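PDB 4RU4: tail spike protein gp49 from Pseudomonas phage LKA1, which cleaves the O-specific polysaccharide of Pseudomonas as a lyase, and as a viral tail protein degrades host envelope components during virus entry. Local coordinates for the interface of chains A and B. Numbering follows the deposited sequence. Chains: chain A/B, tail spike protein gp49.

The interface of chains A and B. Residues chain A 74, 94, 97; chain B 13-14, 69, 90.
B:Pro69 meets A:Ser74 at the apolar centre of this patch. The CG and CD corner of the proline ring points at the serine. CD lies 4.1 Å from CB of A:Ser74. OG of A:Ser74 faces the edge of the ring at this corner, 3.5 Å from CD of B:Pro69. Beside it, the methyl CG2 of A:Thr97 comes obliquely to the N/O end of the amide of B:Gln90, 3.9 Å from CD of that glutamine.

The side chains of A:Thr97 and B:Gln90 approach from opposite directions. The amide NE2 of B:Gln90 donates to the hydroxyl OG1 of A:Thr97 over 3.0 Å. The bond is nearly straight, 171° at the hydrogen, and OG1 lies in the amide plane. A:Thr97 holds OG1 between its backbone N and carbonyl carbon (chi1 48°), which turns the hydroxyl to NE2 and sets CG2 beside the amide group. Within chain A, OG1 also pairs with OG of A:Ser74 at 2.7 Å. The hydroxyl that accepts the amide N-H is thus tied to the serine at the proline. NE2 also pairs with a water at 2.7 Å, and this water reaches the backbone O of A:Asp94.

At the rim, OD2 of A:Asp94 accepts a hydrogen bond from the backbone N of A:Ser74 at 3.2 Å, from the anti side and 33° out of the carboxylate plane. This probably helps position the serine. The poorly ordered B:Arg14 crosses A:Asp94 at about a right angle, with NE 5.6 Å from OD2, too far for a salt bridge. B:Gly13 lies near OD1 of A:Asp94.

The patch is part of the A-B interface in the deposited trimer and probably helps hold subunits together near the N-terminal end of the spike.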
ATOM      1  N   SER A  74      25.074  -9.145 -26.597  1.00 17.84           N
ATOM      2  CA  SER A  74      23.975  -9.568 -27.458  1.00 18.70           C
ATOM      3  C   SER A  74      24.418 -10.710 -28.331  1.00 18.02           C
ATOM      4  O   SER A  74      25.508 -10.680 -28.904  1.00 17.28           O
ATOM      5  CB  SER A  74      23.532  -8.445 -28.394  1.00 20.03           C
ATOM      6  OG  SER A  74      22.808  -7.468 -27.699  1.00 28.08           O
ATOM      7  N   ASP A  94      23.254  -7.711 -21.991  1.00 12.29           N
ATOM      8  CA  ASP A  94      22.931  -6.382 -22.480  1.00 17.16           C
ATOM      9  C   ASP A  94      21.412  -6.195 -22.586  1.00 17.79           C
ATOM     10  O   ASP A  94      20.942  -5.316 -23.315  1.00 14.87           O
ATOM     11  CB  ASP A  94      23.541  -6.184 -23.873  1.00 22.96           C
ATOM     12  CG  ASP A  94      25.058  -6.111 -23.854  1.00 27.75           C
ATOM     13  OD1 ASP A  94      25.623  -5.659 -22.837  1.00 30.38           O
ATOM     14  OD2 ASP A  94      25.690  -6.489 -24.871  1.00 29.63           O
ATOM     15  N   THR A  97      18.340  -9.031 -25.747  1.00 10.72           N
ATOM     16  CA  THR A  97      19.047  -9.524 -26.928  1.00 10.47           C
ATOM     17  C   THR A  97      20.204 -10.442 -26.525  1.00  9.87           C
ATOM     18  O   THR A  97      20.837 -11.057 -27.381  1.00 10.93           O
ATOM     19  CB  THR A  97      19.601  -8.336 -27.774  1.00 12.28           C
ATOM     20  OG1 THR A  97      20.273  -7.414 -26.905  1.00 14.41           O
ATOM     21  CG2 THR A  97      18.469  -7.599 -28.501  1.00 11.63           C
TER
ATOM     22  N   GLY B  13      26.512  -1.951 -23.437  1.00 63.87           N
ATOM     23  CA  GLY B  13      26.145  -2.109 -24.834  1.00 63.04           C
ATOM     24  C   GLY B  13      27.320  -2.499 -25.715  1.00 62.89           C
ATOM     25  O   GLY B  13      28.465  -2.472 -25.273  1.00 65.75           O
ATOM     26  N   ARG B  14      27.040  -2.860 -26.964  1.00 59.56           N
ATOM     27  CA  ARG B  14      28.086  -3.251 -27.905  1.00 54.59           C
ATOM     28  C   ARG B  14      28.870  -2.061 -28.493  1.00 43.27           C
ATOM     29  O   ARG B  14      30.082  -1.975 -28.298  1.00 43.65           O
ATOM     30  CB  ARG B  14      27.516  -4.119 -29.032  1.00 59.66           C
ATOM     31  CG  ARG B  14      27.184  -5.546 -28.649  1.00 63.80           C
ATOM     32  CD  ARG B  14      27.067  -6.411 -29.907  1.00 70.83           C
ATOM     33  NE  ARG B  14      25.715  -6.453 -30.474  1.00 76.24           N
ATOM     34  CZ  ARG B  14      25.432  -6.703 -31.757  1.00 79.08           C
ATOM     35  NH1 ARG B  14      24.166  -6.725 -32.167  1.00 79.10           N
ATOM     36  NH2 ARG B  14      26.409  -6.917 -32.636  1.00 80.35           N
ATOM     37  N   PRO B  69      23.244  -2.952 -29.460  1.00 15.04           N
ATOM     38  CA  PRO B  69      22.994  -2.094 -28.300  1.00 12.87           C
ATOM     39  C   PRO B  69      24.048  -0.997 -28.244  1.00 14.64           C
ATOM     40  O   PRO B  69      25.219  -1.242 -28.554  1.00 14.44           O
ATOM     41  CB  PRO B  69      23.148  -3.053 -27.093  1.00 14.71           C
ATOM     42  CG  PRO B  69      22.889  -4.403 -27.648  1.00 15.10           C
ATOM     43  CD  PRO B  69      23.433  -4.363 -29.075  1.00 17.00           C
ATOM     44  N   GLN B  90      18.088   0.398 -28.238  1.00 12.74           N
ATOM     45  CA  GLN B  90      18.768  -0.005 -27.008  1.00 13.46           C
ATOM     46  C   GLN B  90      19.878   0.980 -26.742  1.00 14.50           C
ATOM     47  O   GLN B  90      20.843   1.050 -27.511  1.00 12.64           O
ATOM     48  CB  GLN B  90      19.358  -1.403 -27.167  1.00 11.46           C
ATOM     49  CG  GLN B  90      18.308  -2.457 -27.421  1.00 12.79           C
ATOM     50  CD  GLN B  90      18.954  -3.778 -27.743  1.00 14.81           C
ATOM     51  OE1 GLN B  90      19.448  -3.975 -28.849  1.00 16.01           O
ATOM     52  NE2 GLN B  90      18.990  -4.671 -26.773  1.00 12.22           N
TER
HETATM   53  O   HOH W   1      18.712  -3.831 -24.196  1.00 19.20           O